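Local coordinates for protein GCN5-related N-acetyltransferase (Kribbella flavida, PDB 4IUS) that probably transfers an acyl group, most likely acetyl from acetyl-coenzyme A, to an acceptor substrate, as GCN5-related N-acetyltransferases do, at residues A[5-10]-A[243-248]. The protein carries 1 engineered substitution. Sequence-based numbering, arbitrary orientation.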
ATOM      1  N   GLY A   5       2.910 -13.216  13.926  1.00 23.64           N
ATOM      2  CA  GLY A   5       1.599 -12.953  13.416  1.00 19.13           C
ATOM      3  C   GLY A   5       1.578 -12.249  12.073  1.00 15.06           C
ATOM      4  O   GLY A   5       2.542 -11.656  11.620  1.00 14.21           O
ATOM      5  N   ILE A   6       0.412 -12.265  11.463  1.00 12.30           N
ATOM      6  CA  ILE A   6       0.228 -11.698  10.132  1.00 11.21           C
ATOM      7  C   ILE A   6       0.480 -10.176  10.145  1.00 10.56           C
ATOM      8  O   ILE A   6       1.032  -9.627   9.188  1.00 10.59           O
ATOM      9  CB  ILE A   6      -1.156 -12.065   9.545  1.00 12.05           C
ATOM     10  CG1 ILE A   6      -1.225 -11.690   8.063  1.00 13.61           C
ATOM     11  CG2 ILE A   6      -2.320 -11.404  10.327  1.00 14.01           C
ATOM     12  CD1 ILE A   6      -2.480 -12.201   7.380  1.00 16.90           C
ATOM     13  N   ALA A   7       0.061  -9.450  11.193  1.00 10.85           N
ATOM     14  CA  ALA A   7       0.256  -7.995  11.226  1.00  9.72           C
ATOM     15  C   ALA A   7       1.753  -7.652  11.166  1.00 10.25           C
ATOM     16  O   ALA A   7       2.194  -6.785  10.410  1.00 10.01           O
ATOM     17  CB  ALA A   7      -0.414  -7.388  12.451  1.00 12.80           C
ATOM     18  N   ALA A   8       2.529  -8.312  12.006  1.00 10.33           N
ATOM     19  CA  ALA A   8       3.972  -8.123  12.011  1.00 10.12           C
ATOM     20  C   ALA A   8       4.608  -8.541  10.692  1.00  9.85           C
ATOM     21  O   ALA A   8       5.529  -7.866  10.225  1.00 10.50           O
ATOM     22  CB  ALA A   8       4.636  -8.849  13.195  1.00 13.13           C
ATOM     23  N   ARG A   9       4.125  -9.641  10.085  1.00 10.25           N
ATOM     24  CA  ARG A   9       4.665 -10.068   8.799  1.00 10.43           C
ATOM     25  C   ARG A   9       4.442  -8.976   7.747  1.00  9.24           C
ATOM     26  O   ARG A   9       5.352  -8.662   6.970  1.00 10.68           O
ATOM     27  CB  ARG A   9       4.013 -11.361   8.394  1.00 10.93           C
ATOM     28  CG  ARG A   9       4.584 -11.885   7.099  1.00 12.38           C
ATOM     29  CD  ARG A   9       3.962 -13.180   6.660  1.00 14.60           C
ATOM     30  NE  ARG A   9       4.462 -13.537   5.340  1.00 14.76           N
ATOM     31  CZ  ARG A   9       3.870 -14.412   4.551  1.00 15.10           C
ATOM     32  NH1 ARG A   9       2.749 -15.026   4.917  1.00 16.41           N
ATOM     33  NH2 ARG A   9       4.359 -14.610   3.344  1.00 15.66           N
ATOM     34  N   ILE A  10       3.243  -8.400   7.710  1.00  8.86           N
ATOM     35  CA  ILE A  10       2.916  -7.380   6.741  1.00  8.72           C
ATOM     36  C   ILE A  10       3.740  -6.125   6.992  1.00  8.56           C
ATOM     37  O   ILE A  10       4.355  -5.562   6.065  1.00 10.00           O
ATOM     38  CB  ILE A  10       1.428  -7.048   6.750  1.00  9.57           C
ATOM     39  CG1 ILE A  10       0.653  -8.250   6.143  1.00 12.31           C
ATOM     40  CG2 ILE A  10       1.136  -5.759   5.992  1.00 11.48           C
ATOM     41  CD1 ILE A  10      -0.857  -8.137   6.294  1.00 14.03           C
ATOM     42  N   PRO A 243     -10.584  -9.082   6.591  1.00  8.16           N
ATOM     43  CA  PRO A 243      -9.838  -8.152   7.471  1.00  8.73           C
ATOM     44  C   PRO A 243      -8.897  -8.893   8.387  1.00  8.78           C
ATOM     45  O   PRO A 243      -9.313  -9.862   9.026  1.00  9.92           O
ATOM     46  CB  PRO A 243     -10.932  -7.412   8.239  1.00 10.85           C
ATOM     47  CG  PRO A 243     -12.089  -8.276   8.129  1.00 12.27           C
ATOM     48  CD  PRO A 243     -12.025  -9.068   6.866  1.00  9.70           C
ATOM     49  N   LYS A 244      -7.648  -8.457   8.473  1.00  8.74           N
ATOM     50  CA  LYS A 244      -6.640  -9.123   9.269  1.00  8.87           C
ATOM     51  C   LYS A 244      -5.821  -8.180  10.158  1.00  9.69           C
ATOM     52  O   LYS A 244      -5.161  -8.654  11.078  1.00 10.79           O
ATOM     53  CB  LYS A 244      -5.696  -9.916   8.368  1.00 10.09           C
ATOM     54  CG  LYS A 244      -6.337 -11.151   7.743  1.00 11.23           C
ATOM     55  CD  LYS A 244      -6.601 -12.260   8.757  1.00 14.80           C
ATOM     56  CE  LYS A 244      -7.307 -13.434   8.195  1.00 15.36           C
ATOM     57  NZ  LYS A 244      -7.464 -14.353   9.349  1.00 16.52           N
ATOM     58  N   ALA A 245      -5.826  -6.879   9.898  1.00  7.81           N
ATOM     59  CA  ALA A 245      -5.024  -5.940  10.685  1.00  8.25           C
ATOM     60  C   ALA A 245      -5.589  -4.556  10.530  1.00  8.51           C
ATOM     61  O   ALA A 245      -6.483  -4.302   9.724  1.00  9.06           O
ATOM     62  CB  ALA A 245      -3.532  -6.009  10.281  1.00 10.63           C
ATOM     63  N   THR A 246      -5.038  -3.633  11.296  1.00  9.31           N
ATOM     64  CA  THR A 246      -5.508  -2.249  11.344  1.00 10.58           C
ATOM     65  C   THR A 246      -4.324  -1.362  11.049  1.00  9.32           C
ATOM     66  O   THR A 246      -3.369  -1.331  11.823  1.00 10.42           O
ATOM     67  CB  THR A 246      -6.015  -1.887  12.781  1.00 10.38           C
ATOM     68  OG1 THR A 246      -6.934  -2.878  13.249  1.00 13.37           O
ATOM     69  CG2 THR A 246      -6.657  -0.514  12.810  1.00 12.72           C
ATOM     70  N   ALA A 247      -4.347  -0.630   9.932  1.00  8.60           N
ATOM     71  CA  ALA A 247      -3.336   0.376   9.668  1.00  9.00           C
ATOM     72  C   ALA A 247      -3.667   1.628  10.464  1.00  9.20           C
ATOM     73  O   ALA A 247      -4.813   1.851  10.866  1.00 10.86           O
ATOM     74  CB  ALA A 247      -3.280   0.665   8.169  1.00 12.80           C
ATOM     75  N   VAL A 248      -2.656   2.437  10.696  1.00  9.10           N
ATOM     76  CA  VAL A 248      -2.835   3.730  11.359  1.00  8.60           C
ATOM     77  C   VAL A 248      -1.994   4.741  10.575  1.00  8.48           C
ATOM     78  O   VAL A 248      -0.824   4.508  10.365  1.00  9.17           O
ATOM     79  CB  VAL A 248      -2.328   3.708  12.814  1.00 10.54           C
ATOM     80  CG1 VAL A 248      -2.797   5.007  13.477  1.00 10.99           C
ATOM     81  CG2 VAL A 248      -2.906   2.501  13.604  1.00 12.78           C
TER
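Ile6 lays both of its branches against the base of the Lys244 side chain, the two side chains crossing at about a right angle. The delta methyl does most of this: Ile6 CD1 sits 4.0 Å from Lys244 CG and 4.1 Å from Lys244 CB. The other branch reaches back to the strand itself, with Ile6 CG2 4.0 Å from Lys244 O, a van der Waals approach of a methyl to a carbonyl. With CG1 anti to the backbone N (chi1 -169°) the longer arm runs out extended to CD1, and the same rotation leaves CG2 between the backbone N and the carbonyl carbon, facing the strand. Lys244 meets it with methylenes alone; its chain bends at chi2 (-71°) and takes the ammonium group away from the helix. One helix position on, Ala7 CB packs on Ala245 CB at 4.0 Å. This small-on-small pair lets the backbones approach closely, Ala7 CA to Ala245 CA being 5.7 Å. Cutting Ile6 back to alanine would probably leave the Lys244 methylenes without their apolar cover and cost the packing on Leu222. The contact is mainly hydrocarbon packing and modest in extent, 167 Å² buried in all. Neighbouring Lys244 and Ala245 can both turn their side chains toward the helix because they form a classic beta bulge opposite Leu106. The contact thus sets the first turn of helix 6-19, with Gly5 at its N-cap, against strand 242-251 of the mixed sheet. That strand runs antiparallel between 78-82 and 99-109; Val82 and Glu84 close over the alanine pair, while one turn on, Ile10 packs on Leu222 and Trp224 of strand 222-225, where Ile6 also touches Leu222.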